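Local structure of solute-binding protein (Thermoactinomyces vulgaris, 2ZYO) at residues A[173-178]-A[276-281]; A[167-172]-A[244-249]; A[128-133]-A[341-346]. The protein binds malto-oligosaccharides and probably cyclodextrins as a solute-binding protein, and probably hands them on for uptake by a membrane sugar transporter. All blocks are in the same frame, centred on the assembly; numbering follows the deposited sequence.

Contact 1. Residues A[173-178]-A[276-281]; sequences NFYYTY and QTFIGV. With GLC (alpha-D-glucopyranose), chain B; GLC (alpha-D-glucopyranose), chain C.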
loop_
_atom_site.group_PDB
_atom_site.type_symbol
_atom_site.label_atom_id
_atom_site.label_comp_id
_atom_site.label_asym_id
_atom_site.label_seq_id
_atom_site.Cartn_x
_atom_site.Cartn_y
_atom_site.Cartn_z
ATOM N N ASN A 173 14.076 6.043 -0.865
ATOM C CA ASN A 173 12.696 6.176 -0.411
ATOM C C ASN A 173 12.359 5.010 0.510
ATOM O O ASN A 173 12.377 3.855 0.084
ATOM C CB ASN A 173 11.758 6.204 -1.626
ATOM C CG ASN A 173 10.310 6.520 -1.265
ATOM O OD1 ASN A 173 9.839 6.230 -0.164
ATOM N ND2 ASN A 173 9.586 7.101 -2.218
ATOM N N PHE A 174 12.066 5.326 1.771
ATOM C CA PHE A 174 11.807 4.321 2.810
ATOM C C PHE A 174 10.644 3.384 2.485
ATOM O O PHE A 174 10.640 2.226 2.910
ATOM C CB PHE A 174 11.586 5.009 4.161
ATOM C CG PHE A 174 11.355 4.062 5.312
ATOM C CD1 PHE A 174 12.343 3.167 5.714
ATOM C CD2 PHE A 174 10.150 4.088 6.012
ATOM C CE1 PHE A 174 12.132 2.303 6.787
ATOM C CE2 PHE A 174 9.932 3.229 7.088
ATOM C CZ PHE A 174 10.924 2.335 7.474
ATOM N N TYR A 175 9.660 3.874 1.734
ATOM C CA TYR A 175 8.570 3.006 1.299
ATOM C C TYR A 175 9.116 1.783 0.548
ATOM O O TYR A 175 8.634 0.660 0.731
ATOM C CB TYR A 175 7.545 3.758 0.432
ATOM C CG TYR A 175 6.479 2.823 -0.088
ATOM C CD1 TYR A 175 5.387 2.475 0.705
ATOM C CD2 TYR A 175 6.591 2.242 -1.353
ATOM C CE1 TYR A 175 4.420 1.587 0.246
ATOM C CE2 TYR A 175 5.630 1.353 -1.822
ATOM C CZ TYR A 175 4.550 1.029 -1.015
ATOM O OH TYR A 175 3.603 0.147 -1.477
ATOM N N TYR A 176 10.126 2.016 -0.285
ATOM C CA TYR A 176 10.699 0.974 -1.129
ATOM C C TYR A 176 11.759 0.151 -0.408
ATOM O O TYR A 176 11.861 -1.061 -0.618
ATOM C CB TYR A 176 11.269 1.586 -2.416
ATOM C CG TYR A 176 10.200 2.162 -3.317
ATOM C CD1 TYR A 176 9.621 1.390 -4.324
ATOM C CD2 TYR A 176 9.749 3.475 -3.152
ATOM C CE1 TYR A 176 8.628 1.908 -5.149
ATOM C CE2 TYR A 176 8.752 4.002 -3.973
ATOM C CZ TYR A 176 8.201 3.213 -4.972
ATOM O OH TYR A 176 7.218 3.720 -5.792
ATOM N N THR A 177 12.531 0.808 0.455
ATOM C CA THR A 177 13.644 0.158 1.141
ATOM C C THR A 177 13.228 -0.530 2.435
ATOM O O THR A 177 14.059 -1.153 3.098
ATOM C CB THR A 177 14.761 1.160 1.472
ATOM O OG1 THR A 177 14.249 2.155 2.364
ATOM C CG2 THR A 177 15.277 1.822 0.212
ATOM N N TYR A 178 11.948 -0.430 2.793
ATOM C CA TYR A 178 11.466 -1.035 4.035
ATOM C C TYR A 178 11.922 -2.483 4.220
ATOM O O TYR A 178 12.327 -2.866 5.322
ATOM C CB TYR A 178 9.944 -0.946 4.158
ATOM C CG TYR A 178 9.424 -1.596 5.421
ATOM C CD1 TYR A 178 9.688 -1.040 6.672
ATOM C CD2 TYR A 178 8.686 -2.777 5.368
ATOM C CE1 TYR A 178 9.221 -1.635 7.837
ATOM C CE2 TYR A 178 8.218 -3.381 6.529
ATOM C CZ TYR A 178 8.489 -2.803 7.758
ATOM O OH TYR A 178 8.027 -3.388 8.918
ATOM N N GLN A 276 9.962 -8.841 3.561
ATOM C CA GLN A 276 8.778 -8.221 4.142
ATOM C C GLN A 276 8.626 -6.807 3.614
ATOM O O GLN A 276 9.414 -5.920 3.945
ATOM C CB GLN A 276 8.871 -8.185 5.665
ATOM C CG GLN A 276 8.953 -9.534 6.337
ATOM C CD GLN A 276 9.116 -9.409 7.836
ATOM O OE1 GLN A 276 8.173 -9.055 8.550
ATOM N NE2 GLN A 276 10.319 -9.697 8.326
ATOM N N THR A 277 7.602 -6.608 2.794
ATOM C CA THR A 277 7.311 -5.302 2.222
ATOM C C THR A 277 6.134 -4.669 2.951
ATOM O O THR A 277 5.401 -5.347 3.675
ATOM C CB THR A 277 6.954 -5.426 0.733
ATOM O OG1 THR A 277 5.937 -6.424 0.572
ATOM C CG2 THR A 277 8.170 -5.829 -0.076
ATOM N N PHE A 278 5.961 -3.365 2.768
ATOM C CA PHE A 278 4.725 -2.712 3.166
ATOM C C PHE A 278 3.604 -3.184 2.247
ATOM O O PHE A 278 3.818 -3.406 1.053
ATOM C CB PHE A 278 4.843 -1.192 3.046
ATOM C CG PHE A 278 5.548 -0.529 4.196
ATOM C CD1 PHE A 278 5.258 -0.873 5.516
ATOM C CD2 PHE A 278 6.475 0.482 3.957
ATOM C CE1 PHE A 278 5.901 -0.235 6.577
ATOM C CE2 PHE A 278 7.121 1.124 5.011
ATOM C CZ PHE A 278 6.832 0.767 6.321
ATOM N N ILE A 279 2.411 -3.346 2.807
ATOM C CA ILE A 279 1.219 -3.498 1.983
ATOM C C ILE A 279 0.287 -2.309 2.210
ATOM O O ILE A 279 0.227 -1.756 3.311
ATOM C CB ILE A 279 0.484 -4.849 2.209
ATOM C CG1 ILE A 279 0.027 -4.997 3.662
ATOM C CG2 ILE A 279 1.377 -6.022 1.793
ATOM C CD1 ILE A 279 -1.183 -5.895 3.842
ATOM N N GLY A 280 -0.398 -1.898 1.148
ATOM C CA GLY A 280 -1.411 -0.854 1.229
ATOM C C GLY A 280 -2.755 -1.461 0.890
ATOM O O GLY A 280 -2.880 -2.187 -0.095
ATOM N N VAL A 281 -3.753 -1.177 1.721
ATOM C CA VAL A 281 -5.096 -1.715 1.527
ATOM C C VAL A 281 -6.080 -0.574 1.293
ATOM O O VAL A 281 -6.103 0.395 2.052
ATOM C CB VAL A 281 -5.551 -2.574 2.740
ATOM C CG1 VAL A 281 -6.991 -3.053 2.566
ATOM C CG2 VAL A 281 -4.617 -3.765 2.941
HETATM C C1 GLC B . 3.189 4.146 -4.395
HETATM C C2 GLC B . 2.194 3.946 -3.223
HETATM C C3 GLC B . 2.346 5.008 -2.114
HETATM C C4 GLC B . 3.815 5.253 -1.767
HETATM C C5 GLC B . 4.610 5.525 -3.042
HETATM C C6 GLC B . 6.088 5.775 -2.784
HETATM O O1 GLC B . 2.818 5.204 -5.208
HETATM O O2 GLC B . 0.853 3.954 -3.710
HETATM O O3 GLC B . 1.664 4.574 -0.945
HETATM O O4 GLC B . 3.916 6.384 -0.882
HETATM O O5 GLC B . 4.520 4.384 -3.915
HETATM O O6 GLC B . 6.390 7.162 -2.792
HETATM C C1 GLC C . 4.222 6.079 0.450
HETATM C C2 GLC C . 3.217 6.759 1.382
HETATM C C3 GLC C . 3.408 8.273 1.338
HETATM C C4 GLC C . 4.858 8.632 1.676
HETATM C C5 GLC C . 5.813 7.875 0.746
HETATM C C6 GLC C . 7.269 8.082 1.112
HETATM O O2 GLC C . 1.896 6.434 0.979
HETATM O O3 GLC C . 2.529 8.895 2.262
HETATM O O4 GLC C . 5.052 10.031 1.525
HETATM O O5 GLC C . 5.553 6.454 0.803
HETATM O O6 GLC C . 7.997 8.624 0.022
HETATM O O HOH W 1 7.416 -1.756 0.789
HETATM O O HOH W 2 5.229 -2.297 -0.821
#
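The rings of F278 and Y178 lie face to face, 3.9 Å between centroids and only 12° from coplanar. Followed outward, F278 starts at CB, 4.0 Å from CE1 of Y175. Its CG sits anti to the carbonyl carbon (chi1 -80°), and beyond it the ring extends over Y178. On one rim CD2 faces CB of Y178 and the carbonyl oxygen of Y175; on the other, CD1 faces CD2 of Y178. Further out, CE2 lies over CB and CG of Y178, while CE1 stands above the centre of the tyrosine ring. At the tip, F278 CZ makes the closest approach, 3.4 Å to Y178 CD1. The edge of the F278 ring is turned toward the face of the F174 ring in an offset edge-to-face pair, planes at 78°. F174, Y178 and F278 thus form an aromatic cluster where helix 174-183 meets the start of strand 278-287, beside the sugar site of this periplasmic-binding-protein fold. No direct hydrogen bond crosses; two waters bridge instead. One donates to Y175 O and accepts from F278 N, with 2.9 Å from F278 N to the water oxygen; the other donates to F278 O and bonds Y175 OH weakly. Y175 also reaches the ligand: C4 of the chain B glucose stands 3.9 Å above the centre of its ring. N173, the helix N-cap, uses OD1 twice, accepting from Y175 N at 3.0 Å and from O6 of the chain C glucose. Its ND2 donates to O6 of the chain B glucose at 3.2 Å and also bonds E170 OE1.

Contact 2. Residues A[167-172]-A[244-249]; sequences VLFEAN and AVINGP
A single direct hydrogen bond, L168 N to A244 O at 3.1 Å with an N-H...O angle of 159°, joins these two parallel segments, and a water takes over beyond it. That water accepts from E170 N and donates to I246 O. Strand 165-169 here pairs with strand 242-247 of the mixed sheet, which in turn pairs with strand 120-136; E170 and N247 lead on to N173 and Y176 of the sugar pocket through side-chain hydrogen bonds. F169 and I246 project to the same face of the sheet, side by side, with their CB atoms 3.7 Å apart. The phenyl CG is held between the backbone N and the carbonyl carbon (chi1 77°), and CD1 of I246 stands over the centre of the F169 ring, 4.0 Å from the centroid and 8° off the normal, a clear CH-pi contact. A171 CB covers the opposite face toward the rim, and W218 of helix 206-220 meets the ring edge-to-face. An alanine in place of F169 would probably open a gap between I246 CD1 and A171 CB and deprive W218 of its aromatic partner. L168 O lies 3.1 Å from V245 CA in a CA-H...O contact, but it and I246 N are buried with no hydrogen-bonding partner in the model. One direct bond, one water and CA-H...O contacts stand in for a regular ladder, so the pairing probably leans on the F169-I246 contact.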
loop_
_atom_site.group_PDB
_atom_site.type_symbol
_atom_site.label_atom_id
_atom_site.label_comp_id
_atom_site.label_asym_id
_atom_site.label_seq_id
_atom_site.Cartn_x
_atom_site.Cartn_y
_atom_site.Cartn_z
ATOM N N VAL A 167 19.703 -3.822 -11.755
ATOM C CA VAL A 167 18.639 -3.547 -10.787
ATOM C C VAL A 167 18.639 -2.060 -10.452
ATOM O O VAL A 167 19.669 -1.494 -10.077
ATOM C CB VAL A 167 18.790 -4.367 -9.478
ATOM C CG1 VAL A 167 17.532 -4.232 -8.618
ATOM C CG2 VAL A 167 19.071 -5.837 -9.774
ATOM N N LEU A 168 17.471 -1.442 -10.588
ATOM C CA LEU A 168 17.296 -0.023 -10.308
ATOM C C LEU A 168 15.983 0.176 -9.566
ATOM O O LEU A 168 14.951 -0.346 -9.980
ATOM C CB LEU A 168 17.295 0.770 -11.618
ATOM C CG LEU A 168 17.006 2.273 -11.602
ATOM C CD1 LEU A 168 18.088 3.050 -10.863
ATOM C CD2 LEU A 168 16.873 2.774 -13.032
ATOM N N PHE A 169 16.021 0.924 -8.469
ATOM C CA PHE A 169 14.799 1.267 -7.744
ATOM C C PHE A 169 14.985 2.519 -6.898
ATOM O O PHE A 169 16.093 3.061 -6.821
ATOM C CB PHE A 169 14.265 0.073 -6.923
ATOM C CG PHE A 169 15.013 -0.199 -5.638
ATOM C CD1 PHE A 169 14.434 0.109 -4.408
ATOM C CD2 PHE A 169 16.272 -0.802 -5.653
ATOM C CE1 PHE A 169 15.105 -0.152 -3.215
ATOM C CE2 PHE A 169 16.951 -1.067 -4.463
ATOM C CZ PHE A 169 16.364 -0.741 -3.241
ATOM N N GLU A 170 13.895 2.979 -6.283
ATOM C CA GLU A 170 13.914 4.161 -5.422
ATOM C C GLU A 170 14.556 3.858 -4.073
ATOM O O GLU A 170 13.879 3.842 -3.036
ATOM C CB GLU A 170 12.498 4.700 -5.221
ATOM C CG GLU A 170 11.985 5.549 -6.356
ATOM C CD GLU A 170 10.749 6.328 -5.963
ATOM O OE1 GLU A 170 10.850 7.200 -5.072
ATOM O OE2 GLU A 170 9.680 6.065 -6.544
ATOM N N ALA A 171 15.869 3.635 -4.097
ATOM C CA ALA A 171 16.624 3.240 -2.906
ATOM C C ALA A 171 16.831 4.382 -1.908
ATOM O O ALA A 171 17.440 4.188 -0.857
ATOM C CB ALA A 171 17.964 2.620 -3.303
ATOM N N ASN A 172 16.328 5.567 -2.247
ATOM C CA ASN A 172 16.355 6.714 -1.340
ATOM C C ASN A 172 14.974 7.018 -0.751
ATOM O O ASN A 172 14.737 8.098 -0.207
ATOM C CB ASN A 172 16.940 7.946 -2.046
ATOM C CG ASN A 172 16.177 8.325 -3.312
ATOM O OD1 ASN A 172 15.213 7.662 -3.704
ATOM N ND2 ASN A 172 16.610 9.404 -3.956
ATOM N N ALA A 244 15.665 -5.252 -14.121
ATOM C CA ALA A 244 14.705 -5.377 -13.030
ATOM C C ALA A 244 14.588 -4.102 -12.208
ATOM O O ALA A 244 15.571 -3.387 -12.003
ATOM C CB ALA A 244 15.076 -6.551 -12.129
ATOM N N VAL A 245 13.369 -3.820 -11.755
ATOM C CA VAL A 245 13.116 -2.757 -10.789
ATOM C C VAL A 245 12.358 -3.324 -9.591
ATOM O O VAL A 245 11.777 -4.411 -9.673
ATOM C CB VAL A 245 12.316 -1.563 -11.400
ATOM C CG1 VAL A 245 13.047 -0.963 -12.601
ATOM C CG2 VAL A 245 10.894 -1.975 -11.780
ATOM N N ILE A 246 12.392 -2.598 -8.476
ATOM C CA ILE A 246 11.513 -2.889 -7.352
ATOM C C ILE A 246 10.450 -1.796 -7.348
ATOM O O ILE A 246 10.747 -0.629 -7.094
ATOM C CB ILE A 246 12.268 -2.952 -6.003
ATOM C CG1 ILE A 246 13.314 -4.071 -6.032
ATOM C CG2 ILE A 246 11.284 -3.160 -4.849
ATOM C CD1 ILE A 246 14.218 -4.122 -4.820
ATOM N N ASN A 247 9.217 -2.180 -7.665
ATOM C CA ASN A 247 8.124 -1.224 -7.787
ATOM C C ASN A 247 6.781 -1.924 -7.644
ATOM O O ASN A 247 6.721 -3.152 -7.595
ATOM C CB ASN A 247 8.210 -0.489 -9.130
ATOM C CG ASN A 247 7.645 0.921 -9.070
ATOM O OD1 ASN A 247 7.096 1.350 -8.049
ATOM N ND2 ASN A 247 7.784 1.655 -10.171
ATOM N N GLY A 248 5.711 -1.137 -7.565
ATOM C CA GLY A 248 4.374 -1.677 -7.353
ATOM C C GLY A 248 3.536 -1.777 -8.613
ATOM O O GLY A 248 3.975 -1.371 -9.690
ATOM N N PRO A 249 2.316 -2.323 -8.482
ATOM C CA PRO A 249 1.393 -2.565 -9.595
ATOM C C PRO A 249 0.975 -1.297 -10.343
ATOM O O PRO A 249 0.554 -1.378 -11.500
ATOM C CB PRO A 249 0.180 -3.209 -8.914
ATOM C CG PRO A 249 0.287 -2.825 -7.482
ATOM C CD PRO A 249 1.749 -2.768 -7.197
HETATM O O HOH W 3 11.494 1.983 -7.544
#

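Contact 3. Residues A[128-133]-A[341-346]; sequences IESVAL and AKQASK. With GLC (alpha-D-glucopyranose), chain B.
This is a strand-against-helix contact, apolar where I128 and S130 meet A344, in which the interrupted middle of strand 120-136 lies against the C-terminal part of helix 338-344. The backbones come close, with S130 CA 5.3 Å from A344 CA, consistent with the small side chains of S130 and A344. The methyl CB of A344 sits between two side chains, 4.0 Å from S130 CB and 4.1 Å from I128 CD1. Beside it, Q343 sends CG anti to its backbone N (chi1 -175°), placing that methylene 3.2 Å from V131 O and 3.6 Å from S130 OG. That hydroxyl is fixed by two partners: S130 OG bonds V131 O at 2.8 Å, on a lone pair in the carbonyl plane, and T277 OG1, just before strand 278-287. The amide of Q343 is satisfied beyond the contact, OE1 by L267 N and NE2 by A275 O. E129 leaves the backbone away from the helix; its OE2 accepts a hydrogen bond from O2 of the chain B glucose. Strand 278-287 touches I128 and S130 through I279, strand 242-247 packs on V131 through I246, and helix 174-183 reaches V131 with Y175 and Y176.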
loop_
_atom_site.group_PDB
_atom_site.type_symbol
_atom_site.label_atom_id
_atom_site.label_comp_id
_atom_site.label_asym_id
_atom_site.label_seq_id
_atom_site.Cartn_x
_atom_site.Cartn_y
_atom_site.Cartn_z
ATOM N N ILE A 128 -5.401 -4.722 -2.525
ATOM C CA ILE A 128 -4.123 -4.777 -1.824
ATOM C C ILE A 128 -3.000 -4.502 -2.821
ATOM O O ILE A 128 -3.074 -4.913 -3.983
ATOM C CB ILE A 128 -3.922 -6.136 -1.086
ATOM C CG1 ILE A 128 -2.643 -6.135 -0.235
ATOM C CG2 ILE A 128 -3.951 -7.318 -2.061
ATOM C CD1 ILE A 128 -2.627 -7.203 0.835
ATOM N N GLU A 129 -1.979 -3.782 -2.366
ATOM C CA GLU A 129 -0.802 -3.503 -3.188
ATOM C C GLU A 129 0.495 -3.700 -2.407
ATOM O O GLU A 129 0.542 -3.500 -1.193
ATOM C CB GLU A 129 -0.862 -2.087 -3.778
ATOM C CG GLU A 129 -0.932 -0.963 -2.743
ATOM C CD GLU A 129 -0.889 0.431 -3.353
ATOM O OE1 GLU A 129 -1.367 0.615 -4.492
ATOM O OE2 GLU A 129 -0.385 1.349 -2.670
ATOM N N SER A 130 1.539 -4.103 -3.125
ATOM C CA SER A 130 2.889 -4.226 -2.586
ATOM C C SER A 130 3.879 -4.045 -3.722
ATOM O O SER A 130 3.559 -4.335 -4.874
ATOM C CB SER A 130 3.092 -5.609 -1.961
ATOM O OG SER A 130 4.454 -5.833 -1.627
ATOM N N VAL A 131 5.085 -3.582 -3.404
ATOM C CA VAL A 131 6.173 -3.654 -4.380
ATOM C C VAL A 131 6.567 -5.115 -4.580
ATOM O O VAL A 131 6.275 -5.974 -3.744
ATOM C CB VAL A 131 7.420 -2.798 -3.993
ATOM C CG1 VAL A 131 7.054 -1.324 -3.879
ATOM C CG2 VAL A 131 8.081 -3.300 -2.714
ATOM N N ALA A 132 7.208 -5.388 -5.709
ATOM C CA ALA A 132 7.763 -6.706 -6.002
ATOM C C ALA A 132 8.872 -6.506 -7.017
ATOM O O ALA A 132 9.179 -5.365 -7.380
ATOM C CB ALA A 132 6.687 -7.644 -6.544
ATOM N N LEU A 133 9.473 -7.599 -7.475
ATOM C CA LEU A 133 10.506 -7.510 -8.498
ATOM C C LEU A 133 9.856 -7.530 -9.876
ATOM O O LEU A 133 9.372 -8.571 -10.332
ATOM C CB LEU A 133 11.534 -8.637 -8.350
ATOM C CG LEU A 133 12.855 -8.433 -9.100
ATOM C CD1 LEU A 133 13.697 -7.328 -8.468
ATOM C CD2 LEU A 133 13.629 -9.735 -9.158
ATOM N N ALA A 341 0.844 -10.555 -5.662
ATOM C CA ALA A 341 0.012 -11.212 -4.659
ATOM C C ALA A 341 0.853 -12.071 -3.719
ATOM O O ALA A 341 0.645 -12.051 -2.503
ATOM C CB ALA A 341 -1.071 -12.043 -5.327
ATOM N N LYS A 342 1.805 -12.812 -4.288
ATOM C CA LYS A 342 2.735 -13.626 -3.503
ATOM C C LYS A 342 3.519 -12.765 -2.516
ATOM O O LYS A 342 3.624 -13.102 -1.337
ATOM C CB LYS A 342 3.705 -14.392 -4.409
ATOM C CG LYS A 342 3.107 -15.607 -5.111
ATOM C CD LYS A 342 4.183 -16.458 -5.775
ATOM C CE LYS A 342 4.668 -15.846 -7.086
ATOM N NZ LYS A 342 5.743 -16.664 -7.728
ATOM N N GLN A 343 4.056 -11.646 -3.003
ATOM C CA GLN A 343 4.812 -10.731 -2.154
ATOM C C GLN A 343 3.923 -10.065 -1.103
ATOM O O GLN A 343 4.331 -9.917 0.052
ATOM C CB GLN A 343 5.546 -9.678 -2.993
ATOM C CG GLN A 343 6.465 -8.763 -2.179
ATOM C CD GLN A 343 7.493 -9.531 -1.365
ATOM O OE1 GLN A 343 8.270 -10.312 -1.907
ATOM N NE2 GLN A 343 7.498 -9.309 -0.055
ATOM N N ALA A 344 2.708 -9.687 -1.504
ATOM C CA ALA A 344 1.752 -9.058 -0.593
ATOM C C ALA A 344 1.390 -9.979 0.570
ATOM O O ALA A 344 1.112 -9.505 1.672
ATOM C CB ALA A 344 0.498 -8.630 -1.342
ATOM N N SER A 345 1.411 -11.289 0.317
ATOM C CA SER A 345 1.087 -12.291 1.338
ATOM C C SER A 345 2.188 -12.420 2.393
ATOM O O SER A 345 2.011 -13.091 3.414
ATOM C CB SER A 345 0.811 -13.653 0.688
ATOM O OG SER A 345 2.009 -14.283 0.268
ATOM N N LYS A 346 3.320 -11.771 2.138
ATOM C CA LYS A 346 4.468 -11.822 3.034
ATOM C C LYS A 346 4.791 -10.438 3.602
ATOM O O LYS A 346 5.820 -10.242 4.252
ATOM C CB LYS A 346 5.671 -12.430 2.304
ATOM C CG LYS A 346 5.492 -13.911 1.981
ATOM C CD LYS A 346 6.358 -14.348 0.819
ATOM C CE LYS A 346 6.055 -15.784 0.415
ATOM N NZ LYS A 346 4.705 -15.925 -0.205
HETATM C C1 GLC B . 3.189 4.146 -4.395
HETATM C C2 GLC B . 2.194 3.946 -3.223
HETATM C C3 GLC B . 2.346 5.008 -2.114
HETATM C C4 GLC B . 3.815 5.253 -1.767
HETATM C C5 GLC B . 4.610 5.525 -3.042
HETATM C C6 GLC B . 6.088 5.775 -2.784
HETATM O O1 GLC B . 2.818 5.204 -5.208
HETATM O O2 GLC B . 0.853 3.954 -3.710
HETATM O O3 GLC B . 1.664 4.574 -0.945
HETATM O O4 GLC B . 3.916 6.384 -0.882
HETATM O O5 GLC B . 4.520 4.384 -3.915
HETATM O O6 GLC B . 6.390 7.162 -2.792
#

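In the fold
From the N terminus, the chain first lays down 128-133 on strand 120-136, whose partner 341-346 arrives more than 200 residues later; contact 3 thus closes the widest loop and encloses the other two. Within it, 167-172 runs directly into 173-178, then 244-249 closes contact 2 and 276-281 closes contact 1, so these two cross. All three reach one mixed sheet, in which strand 120-136 is flanked by strands 242-247 and 278-287 through backbone hydrogen bonds of N247 with A132 and of G280 with E129. A hydrogen bond between Y176 OH and N247 OD1 links helix 174-183 to contact 2, and the chain B glucose is shared by contacts 1 and 3.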